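Local atomic coordinates of methylaspartate ammonia-lyase (Citrobacter amalonaticus, PDB entry 1KKO), a protein that catalyses the reversible, magnesium-dependent anti elimination of ammonia from (2S,3S)-3-methyl-L-aspartate, giving mesaconate. Residues Cys361-Ile366 against Leu384-Met389; Gly323-Val328 against His351-Tyr356; Glu213-Leu218 against Pro233-Asp238. All coordinates share one frame; numbering follows the deposited sequence.

The three contacts illustrate how the chemistry of a TIM barrel changes from its wall to its catalytic mouth. All are largely buried. Interaction 3 packs a helix on the outside of strand 234-238 through carbon atoms alone, whereas interaction 2 joins neighbouring strands 327-330 and 354-357 by backbone hydrogen bonds and selenomethionine packing. Interaction 1, closest of the three to the centre of the chain, links two largely irregular segments by a salt bridge, a backbone hydrogen bond and the packing of a proline that follows a cis peptide; one end reaches a bound sulfate. Interactions 2 and 3 share one sheet and meet where Tyr-356 touches His-236; Tyr-356 also packs against Leu-384 of interaction 1.

Interaction 1. Residues Cys361-Ile366 against Leu384-Met389; sequences CNETEI and LIKPGM. With SO4 (sulfate ion), chain C.
Glu-363 and Lys-386 form the salt bridge of this contact, with NZ of Lys-386 2.8 Å from OE1 of Glu-363. The ammonium comes from above the carboxylate, 46° out of its plane, at the end of a lysine chain that is extended beyond CG. Thr-360 N also binds OE1, Ser-367 and Tyr-132 hold OE2, and NZ has a second acceptor in Gly-358 O, so each charge has more than one partner, and the bonds to both oxygens probably limit rotation of the carboxylate. Beside the salt bridge the packing is tight. The ring of Pro-387 lies against the backbone of 361-364, its CB 3.4 Å from Cys-361 O and equally close to Glu-363 O, while its CG comes 3.6 Å from Thr-364 C. A cis peptide precedes Pro-387, and one residue later Gly-388 N donates to Cys-361 O over 2.8 Å, in the carbonyl plane and on a lone pair, with an N-H...O angle of 162°.

Both segments lie largely in the loops that follow barrel strands 354-357 and 382-384, the C-terminal mouth where enolase-superfamily enzymes place their active sites. Thr-364 is the N-cap of helix 365-378, its hydroxyl meeting Ser-367 N and also bonded to Asp-68. The other end of the contact is looser and more open: the partly exposed selenomethionine Met-389 places its CE 3.9 Å from SG of Cys-361. Here Cys-361, assigned to the substrate-binding site, donates its backbone N to sulfate O3 at 2.7 Å. Gln-172, Thr-360 and the catalytic base Lys-331 also bind this ion, which probably came from the crystallisation liquor and may occupy the place of a substrate carboxylate.

Interaction 2. Residues Gly323-Val328 against His351-Tyr356; sequences GSCHMV and HGMEAY
Met-353 has the most surface buried by this contact, and its selenomethionine side chain folds back against segment 323-328. CG lies anti to the backbone N (chi1 172°); the bend at chi2 (66°) lays SE over the face of the peptide joining His-326 and Met-327, 3.5 Å from Met-327 N, and the bend at chi3 turns CE to within 3.3 Å of Cys-325 O, with SG of Cys-325 3.8 Å from that methyl.

Val-328, second in buried surface, meets the same group at about a right angle: its CG1 touches CE of Met-353 at 3.8 Å and its CG2 approaches CG. Met-327 lies on the other face of the sheet, where it crosses the side chain of Glu-354 obliquely. Its SE packs on CB of Tyr-356 at 3.7 Å and stands obliquely to the ring, 5.3 Å from its centre, a Met-aromatic contact. Its CE reaches OE1 of Glu-354, a carboxylate held by Tyr-271 and Lys-303.

Between the two faces, the backbones pair in parallel. Glu-354 N donates to His-326 O, Glu-354 O accepts from Val-328 N at 3.1 Å, and Val-328 O receives Tyr-356 N at 3.0 Å. Where the pairing begins, a water spans His-326 O and Gly-352 O.

These are the two parallel strands of a beta-alpha-beta unit, with helix 339-351 as the connection; Gly-352 ends that helix in a Schellman motif. Val-328, Met-353 and Ala-355 pack on Cys-348 of the helix, Val-328 and Met-353 also meet helix 313-321, and strands 303-306 and 382-384 continue the barrel wall.

Interaction 3. Residues Glu213-Leu218 against Pro233-Asp238; sequences EYVRWL and PTLHID
Leu-218 and Leu-235 reach toward each other tip to tip, CD2 against CD2 at 3.9 Å, and begin a contact made wholly of carbon atoms. CG of Leu-218 is anti to the backbone N (chi1 171°), which carries the branch toward the strand. Among the aliphatic pairs, Ile-237 is the hub. Its CD1 lies 3.8 Å from CG2 of Val-215 and 4.1 Å from CD2 of Leu-218, so one methyl sits in the groove between two side chains three residues, nearly one turn, apart.

The single aromatic contribution is edge-on: CD2 of Tyr-214 approaches CD1 of Ile-237 at 4.2 Å, near the ring plane, while the tyrosine hydroxyl bonds to Arg-177 O.

Helix 209-225 thus lies on the outer face of strand 234-238, roughly antiparallel to it (149° between the short segments, axes 10.9 Å apart), as in a TIM barrel. Leu-235 and Ile-237 face the helix, whereas His-236 points away from it, with Glu-273 and Arg-382 as partners, and Asp-238 binds magnesium. Between these two segments the contact depends on burial and the fit of carbon groups; the strand's polar groups, His-236 and Asp-238, take no part in it.

Interaction 1. Residues Cys361-Ile366 against Leu384-Met389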
loop_
_atom_site.group_PDB
_atom_site.type_symbol
_atom_site.label_atom_id
_atom_site.label_comp_id
_atom_site.label_asym_id
_atom_site.label_seq_id
_atom_site.Cartn_x
_atom_site.Cartn_y
_atom_site.Cartn_z
ATOM N N CYS A 361 -4.124 10.092 -2.083
ATOM C CA CYS A 361 -3.630 8.817 -2.587
ATOM C C CYS A 361 -2.145 8.898 -2.927
ATOM O O CYS A 361 -1.471 7.880 -2.977
ATOM C CB CYS A 361 -4.397 8.370 -3.833
ATOM S SG CYS A 361 -4.340 9.493 -5.238
ATOM N N ASN A 362 -1.629 10.108 -3.117
ATOM C CA ASN A 362 -0.263 10.294 -3.575
ATOM C C ASN A 362 0.763 10.485 -2.475
ATOM O O ASN A 362 1.834 10.994 -2.740
ATOM C CB ASN A 362 -0.168 11.467 -4.551
ATOM C CG ASN A 362 1.120 11.456 -5.334
ATOM O OD1 ASN A 362 1.587 10.393 -5.768
ATOM N ND2 ASN A 362 1.696 12.636 -5.533
ATOM N N GLU A 363 0.461 10.058 -1.256
ATOM C CA GLU A 363 1.442 10.140 -0.190
ATOM C C GLU A 363 2.020 8.744 0.066
ATOM O O GLU A 363 2.108 7.957 -0.875
ATOM C CB GLU A 363 0.930 10.911 1.032
ATOM C CG GLU A 363 -0.309 10.400 1.725
ATOM C CD GLU A 363 -0.717 11.369 2.828
ATOM O OE1 GLU A 363 -1.784 12.018 2.721
ATOM O OE2 GLU A 363 0.044 11.481 3.802
ATOM N N THR A 364 2.474 8.450 1.283
ATOM C CA THR A 364 3.243 7.225 1.511
ATOM C C THR A 364 2.759 6.429 2.700
ATOM O O THR A 364 1.904 6.848 3.458
ATOM C CB THR A 364 4.735 7.515 1.737
ATOM O OG1 THR A 364 4.919 8.086 3.047
ATOM C CG2 THR A 364 5.282 8.512 0.742
ATOM N N GLU A 365 3.346 5.252 2.866
ATOM C CA GLU A 365 3.029 4.407 3.997
ATOM C C GLU A 365 3.456 5.071 5.299
ATOM O O GLU A 365 2.768 4.962 6.309
ATOM C CB GLU A 365 3.619 3.000 3.822
ATOM C CG GLU A 365 5.020 2.722 4.363
ATOM C CD GLU A 365 6.176 3.356 3.607
ATOM O OE1 GLU A 365 5.978 4.299 2.815
ATOM O OE2 GLU A 365 7.316 2.904 3.847
ATOM N N ILE A 366 4.584 5.772 5.277
ATOM C CA ILE A 366 5.074 6.443 6.476
ATOM C C ILE A 366 4.225 7.654 6.807
ATOM O O ILE A 366 3.896 7.878 7.964
ATOM C CB ILE A 366 6.549 6.854 6.314
ATOM C CG1 ILE A 366 7.429 5.606 6.285
ATOM C CG2 ILE A 366 6.964 7.816 7.422
ATOM C CD1 ILE A 366 8.883 5.862 6.066
ATOM N N LEU A 384 -9.099 9.599 6.275
ATOM C CA LEU A 384 -8.949 8.960 4.980
ATOM C C LEU A 384 -8.048 7.728 5.005
ATOM O O LEU A 384 -6.947 7.756 5.564
ATOM C CB LEU A 384 -8.372 9.958 3.978
ATOM C CG LEU A 384 -8.095 9.450 2.555
ATOM C CD1 LEU A 384 -9.395 9.115 1.828
ATOM C CD2 LEU A 384 -7.293 10.496 1.793
ATOM N N ILE A 385 -8.525 6.657 4.373
ATOM C CA ILE A 385 -7.709 5.475 4.123
ATOM C C ILE A 385 -6.770 5.823 2.964
ATOM O O ILE A 385 -7.197 6.153 1.864
ATOM C CB ILE A 385 -8.613 4.285 3.816
ATOM C CG1 ILE A 385 -9.416 3.916 5.059
ATOM C CG2 ILE A 385 -7.797 3.108 3.332
ATOM C CD1 ILE A 385 -10.572 2.993 4.810
ATOM N N LYS A 386 -5.481 5.768 3.238
ATOM C CA LYS A 386 -4.479 6.249 2.315
ATOM C C LYS A 386 -3.145 5.580 2.626
ATOM O O LYS A 386 -2.995 4.965 3.682
ATOM C CB LYS A 386 -4.362 7.773 2.458
ATOM C CG LYS A 386 -3.753 8.219 3.773
ATOM C CD LYS A 386 -3.861 9.720 3.973
ATOM C CE LYS A 386 -2.996 10.185 5.114
ATOM N NZ LYS A 386 -2.953 11.677 5.245
ATOM N N PRO A 387 -2.172 5.647 1.716
ATOM C CA PRO A 387 -2.278 6.255 0.401
ATOM C C PRO A 387 -2.741 5.220 -0.617
ATOM O O PRO A 387 -3.224 4.154 -0.244
ATOM C CB PRO A 387 -0.829 6.640 0.134
ATOM C CG PRO A 387 -0.080 5.495 0.699
ATOM C CD PRO A 387 -0.844 5.064 1.921
ATOM N N GLY A 388 -2.606 5.557 -1.894
ATOM C CA GLY A 388 -2.920 4.640 -2.973
ATOM C C GLY A 388 -4.347 4.661 -3.451
ATOM O O GLY A 388 -5.249 5.137 -2.771
HETATM N N MSE A 389 -4.525 4.113 -4.645
HETATM C CA MSE A 389 -5.838 3.952 -5.251
HETATM C C MSE A 389 -6.302 2.504 -5.242
HETATM O O MSE A 389 -7.397 2.212 -5.702
HETATM C CB MSE A 389 -5.871 4.538 -6.661
HETATM C CG MSE A 389 -5.957 6.061 -6.645
HETATM SE SE MSE A 389 -7.581 6.690 -5.755
HETATM C CE MSE A 389 -7.842 8.342 -6.615
HETATM S S SO4 C . -6.463 12.812 -3.611
HETATM O O1 SO4 C . -5.196 13.582 -3.542
HETATM O O2 SO4 C . -6.846 12.914 -5.069
HETATM O O3 SO4 C . -6.236 11.422 -3.234
HETATM O O4 SO4 C . -7.563 13.385 -2.799
#

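Interaction 2. Residues Gly323-Val328 against His351-Tyr356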
loop_
_atom_site.group_PDB
_atom_site.type_symbol
_atom_site.label_atom_id
_atom_site.label_comp_id
_atom_site.label_asym_id
_atom_site.label_seq_id
_atom_site.Cartn_x
_atom_site.Cartn_y
_atom_site.Cartn_z
ATOM N N GLY A 323 -19.098 29.211 9.568
ATOM C CA GLY A 323 -20.194 28.263 9.642
ATOM C C GLY A 323 -20.575 27.808 8.247
ATOM O O GLY A 323 -21.741 27.603 7.934
ATOM N N SER A 324 -19.566 27.593 7.413
ATOM C CA SER A 324 -19.803 27.416 5.992
ATOM C C SER A 324 -20.307 26.049 5.558
ATOM O O SER A 324 -20.890 25.928 4.481
ATOM C CB SER A 324 -18.533 27.767 5.227
ATOM O OG SER A 324 -17.473 26.896 5.573
ATOM N N CYS A 325 -20.103 25.028 6.383
ATOM C CA CYS A 325 -20.413 23.663 5.994
ATOM C C CYS A 325 -20.350 22.794 7.232
ATOM O O CYS A 325 -20.013 23.279 8.304
ATOM C CB CYS A 325 -19.399 23.176 4.957
ATOM S SG CYS A 325 -17.707 23.361 5.489
ATOM N N HIS A 326 -20.680 21.524 7.088
ATOM C CA HIS A 326 -20.734 20.632 8.234
ATOM C C HIS A 326 -19.412 19.998 8.588
ATOM O O HIS A 326 -19.187 19.647 9.735
ATOM C CB HIS A 326 -21.743 19.530 7.961
ATOM C CG HIS A 326 -23.077 20.053 7.554
ATOM N ND1 HIS A 326 -23.400 20.300 6.239
ATOM C CD2 HIS A 326 -24.159 20.414 8.285
ATOM C CE1 HIS A 326 -24.625 20.787 6.176
ATOM N NE2 HIS A 326 -25.111 20.860 7.401
HETATM N N MSE A 327 -18.555 19.837 7.586
HETATM C CA MSE A 327 -17.294 19.128 7.730
HETATM C C MSE A 327 -16.290 19.760 6.793
HETATM O O MSE A 327 -16.665 20.262 5.737
HETATM C CB MSE A 327 -17.505 17.664 7.347
HETATM C CG MSE A 327 -16.267 16.798 7.384
HETATM SE SE MSE A 327 -16.661 14.958 6.881
HETATM C CE MSE A 327 -16.930 14.236 8.641
ATOM N N VAL A 328 -15.022 19.761 7.190
ATOM C CA VAL A 328 -13.949 20.249 6.337
ATOM C C VAL A 328 -12.894 19.169 6.148
ATOM O O VAL A 328 -12.520 18.501 7.109
ATOM C CB VAL A 328 -13.238 21.492 6.918
ATOM C CG1 VAL A 328 -14.135 22.708 6.878
ATOM C CG2 VAL A 328 -12.765 21.251 8.304
ATOM N N HIS A 351 -15.174 24.301 17.937
ATOM C CA HIS A 351 -16.199 25.153 17.367
ATOM C C HIS A 351 -17.390 24.391 16.710
ATOM O O HIS A 351 -18.302 25.002 16.157
ATOM C CB HIS A 351 -15.504 26.164 16.463
ATOM C CG HIS A 351 -14.512 27.026 17.196
ATOM N ND1 HIS A 351 -13.155 26.800 17.183
ATOM C CD2 HIS A 351 -14.700 28.082 18.026
ATOM C CE1 HIS A 351 -12.543 27.705 17.926
ATOM N NE2 HIS A 351 -13.461 28.496 18.450
ATOM N N GLY A 352 -17.423 23.069 16.849
ATOM C CA GLY A 352 -18.534 22.268 16.343
ATOM C C GLY A 352 -18.479 21.853 14.887
ATOM O O GLY A 352 -19.448 21.296 14.374
HETATM N N MSE A 353 -17.363 22.153 14.221
HETATM C CA MSE A 353 -17.122 21.751 12.835
HETATM C C MSE A 353 -16.609 20.321 12.840
HETATM O O MSE A 353 -15.734 19.982 13.642
HETATM C CB MSE A 353 -16.071 22.658 12.202
HETATM C CG MSE A 353 -15.603 22.218 10.819
HETATM SE SE MSE A 353 -16.999 22.313 9.469
HETATM C CE MSE A 353 -16.891 24.183 9.106
ATOM N N GLU A 354 -17.147 19.468 11.978
ATOM C CA GLU A 354 -16.655 18.098 11.894
ATOM C C GLU A 354 -15.317 18.124 11.160
ATOM O O GLU A 354 -15.197 18.668 10.054
ATOM C CB GLU A 354 -17.644 17.184 11.182
ATOM C CG GLU A 354 -18.945 17.029 11.948
ATOM C CD GLU A 354 -19.958 16.152 11.245
ATOM O OE1 GLU A 354 -19.584 15.432 10.299
ATOM O OE2 GLU A 354 -21.145 16.172 11.646
ATOM N N ALA A 355 -14.304 17.551 11.796
ATOM C CA ALA A 355 -12.966 17.488 11.219
ATOM C C ALA A 355 -12.762 16.182 10.464
ATOM O O ALA A 355 -12.862 15.109 11.039
ATOM C CB ALA A 355 -11.945 17.628 12.306
ATOM N N TYR A 356 -12.509 16.296 9.169
ATOM C CA TYR A 356 -12.171 15.148 8.327
ATOM C C TYR A 356 -10.664 15.234 8.065
ATOM O O TYR A 356 -10.188 16.112 7.347
ATOM C CB TYR A 356 -13.016 15.161 7.038
ATOM C CG TYR A 356 -12.505 14.313 5.903
ATOM C CD1 TYR A 356 -11.779 13.136 6.119
ATOM C CD2 TYR A 356 -12.739 14.714 4.596
ATOM C CE1 TYR A 356 -11.316 12.393 5.039
ATOM C CE2 TYR A 356 -12.278 13.974 3.523
ATOM C CZ TYR A 356 -11.560 12.834 3.752
ATOM O OH TYR A 356 -11.069 12.128 2.683
HETATM O O HOH W 1 -20.728 20.627 11.849
#

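Interaction 3. Residues Glu213-Leu218 against Pro233-Asp238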
loop_
_atom_site.group_PDB
_atom_site.type_symbol
_atom_site.label_atom_id
_atom_site.label_comp_id
_atom_site.label_asym_id
_atom_site.label_seq_id
_atom_site.Cartn_x
_atom_site.Cartn_y
_atom_site.Cartn_z
ATOM N N GLU A 213 -28.630 7.733 -9.488
ATOM C CA GLU A 213 -28.683 6.305 -9.740
ATOM C C GLU A 213 -27.515 5.594 -9.054
ATOM O O GLU A 213 -27.664 4.477 -8.568
ATOM C CB GLU A 213 -28.725 6.053 -11.247
ATOM C CG GLU A 213 -29.972 6.681 -11.861
ATOM C CD GLU A 213 -30.330 6.148 -13.231
ATOM O OE1 GLU A 213 -30.308 4.914 -13.411
ATOM O OE2 GLU A 213 -30.657 6.970 -14.121
ATOM N N TYR A 214 -26.366 6.258 -8.996
ATOM C CA TYR A 214 -25.218 5.683 -8.306
ATOM C C TYR A 214 -25.452 5.556 -6.795
ATOM O O TYR A 214 -25.109 4.536 -6.192
ATOM C CB TYR A 214 -23.953 6.494 -8.573
ATOM C CG TYR A 214 -22.777 5.900 -7.834
ATOM C CD1 TYR A 214 -22.185 4.723 -8.278
ATOM C CD2 TYR A 214 -22.295 6.474 -6.663
ATOM C CE1 TYR A 214 -21.140 4.152 -7.595
ATOM C CE2 TYR A 214 -21.244 5.912 -5.984
ATOM C CZ TYR A 214 -20.675 4.748 -6.445
ATOM O OH TYR A 214 -19.624 4.192 -5.746
ATOM N N VAL A 215 -26.030 6.580 -6.169
ATOM C CA VAL A 215 -26.274 6.517 -4.736
ATOM C C VAL A 215 -27.206 5.353 -4.428
ATOM O O VAL A 215 -27.019 4.631 -3.447
ATOM C CB VAL A 215 -26.844 7.829 -4.171
ATOM C CG1 VAL A 215 -27.145 7.686 -2.699
ATOM C CG2 VAL A 215 -25.857 8.968 -4.373
ATOM N N ARG A 216 -28.218 5.170 -5.273
ATOM C CA ARG A 216 -29.165 4.081 -5.090
ATOM C C ARG A 216 -28.468 2.736 -5.255
ATOM O O ARG A 216 -28.698 1.805 -4.478
ATOM C CB ARG A 216 -30.316 4.209 -6.091
ATOM C CG ARG A 216 -31.393 3.152 -5.924
ATOM C CD ARG A 216 -32.046 3.167 -4.570
ATOM N NE ARG A 216 -32.549 1.854 -4.193
ATOM C CZ ARG A 216 -33.633 1.653 -3.457
ATOM N NH1 ARG A 216 -34.337 2.684 -3.003
ATOM N NH2 ARG A 216 -34.009 0.415 -3.172
ATOM N N TRP A 217 -27.623 2.639 -6.277
ATOM C CA TRP A 217 -26.871 1.419 -6.516
ATOM C C TRP A 217 -25.998 1.122 -5.302
ATOM O O TRP A 217 -25.895 -0.015 -4.853
ATOM C CB TRP A 217 -25.988 1.535 -7.753
ATOM C CG TRP A 217 -25.171 0.310 -7.925
ATOM C CD1 TRP A 217 -25.541 -0.835 -8.565
ATOM C CD2 TRP A 217 -23.875 0.058 -7.374
ATOM N NE1 TRP A 217 -24.543 -1.774 -8.475
ATOM C CE2 TRP A 217 -23.507 -1.250 -7.749
ATOM C CE3 TRP A 217 -22.970 0.815 -6.622
ATOM C CZ2 TRP A 217 -22.287 -1.820 -7.384
ATOM C CZ3 TRP A 217 -21.765 0.247 -6.263
ATOM C CH2 TRP A 217 -21.431 -1.052 -6.651
ATOM N N LEU A 218 -25.382 2.173 -4.774
ATOM C CA LEU A 218 -24.469 2.072 -3.646
ATOM C C LEU A 218 -25.167 1.584 -2.380
ATOM O O LEU A 218 -24.728 0.621 -1.748
ATOM C CB LEU A 218 -23.826 3.438 -3.429
ATOM C CG LEU A 218 -22.989 3.652 -2.177
ATOM C CD1 LEU A 218 -21.841 2.663 -2.118
ATOM C CD2 LEU A 218 -22.487 5.079 -2.182
ATOM N N PRO A 233 -22.845 1.784 7.303
ATOM C CA PRO A 233 -21.807 2.785 7.048
ATOM C C PRO A 233 -22.361 4.125 6.598
ATOM O O PRO A 233 -23.524 4.261 6.233
ATOM C CB PRO A 233 -21.016 2.161 5.904
ATOM C CG PRO A 233 -22.046 1.404 5.170
ATOM C CD PRO A 233 -22.868 0.756 6.249
ATOM N N THR A 234 -21.489 5.119 6.628
ATOM C CA THR A 234 -21.810 6.444 6.115
ATOM C C THR A 234 -21.358 6.557 4.671
ATOM O O THR A 234 -20.305 6.034 4.307
ATOM C CB THR A 234 -21.109 7.494 6.972
ATOM O OG1 THR A 234 -21.774 7.557 8.235
ATOM C CG2 THR A 234 -21.223 8.900 6.392
ATOM N N LEU A 235 -22.161 7.227 3.852
ATOM C CA LEU A 235 -21.824 7.472 2.457
ATOM C C LEU A 235 -21.209 8.855 2.324
ATOM O O LEU A 235 -21.714 9.827 2.876
ATOM C CB LEU A 235 -23.066 7.361 1.579
ATOM C CG LEU A 235 -23.884 6.082 1.774
ATOM C CD1 LEU A 235 -25.024 6.064 0.762
ATOM C CD2 LEU A 235 -23.004 4.844 1.650
ATOM N N HIS A 236 -20.103 8.937 1.596
ATOM C CA HIS A 236 -19.378 10.192 1.419
ATOM C C HIS A 236 -18.894 10.161 -0.020
ATOM O O HIS A 236 -18.120 9.287 -0.414
ATOM C CB HIS A 236 -18.245 10.236 2.441
ATOM C CG HIS A 236 -17.350 11.433 2.380
ATOM N ND1 HIS A 236 -16.713 11.914 3.502
ATOM C CD2 HIS A 236 -16.918 12.192 1.346
ATOM C CE1 HIS A 236 -15.927 12.919 3.159
ATOM N NE2 HIS A 236 -16.028 13.106 1.856
ATOM N N ILE A 237 -19.408 11.090 -0.814
ATOM C CA ILE A 237 -19.125 11.157 -2.235
ATOM C C ILE A 237 -18.595 12.539 -2.577
ATOM O O ILE A 237 -19.150 13.542 -2.144
ATOM C CB ILE A 237 -20.408 10.841 -3.032
ATOM C CG1 ILE A 237 -20.823 9.379 -2.792
ATOM C CG2 ILE A 237 -20.212 11.136 -4.518
ATOM C CD1 ILE A 237 -22.226 9.025 -3.281
ATOM N N ASP A 238 -17.495 12.574 -3.328
ATOM C CA ASP A 238 -16.840 13.815 -3.733
ATOM C C ASP A 238 -17.207 14.108 -5.177
ATOM O O ASP A 238 -16.955 13.293 -6.083
ATOM C CB ASP A 238 -15.322 13.664 -3.607
ATOM C CG ASP A 238 -14.560 14.978 -3.748
ATOM O OD1 ASP A 238 -15.106 16.020 -4.219
ATOM O OD2 ASP A 238 -13.352 15.022 -3.393
#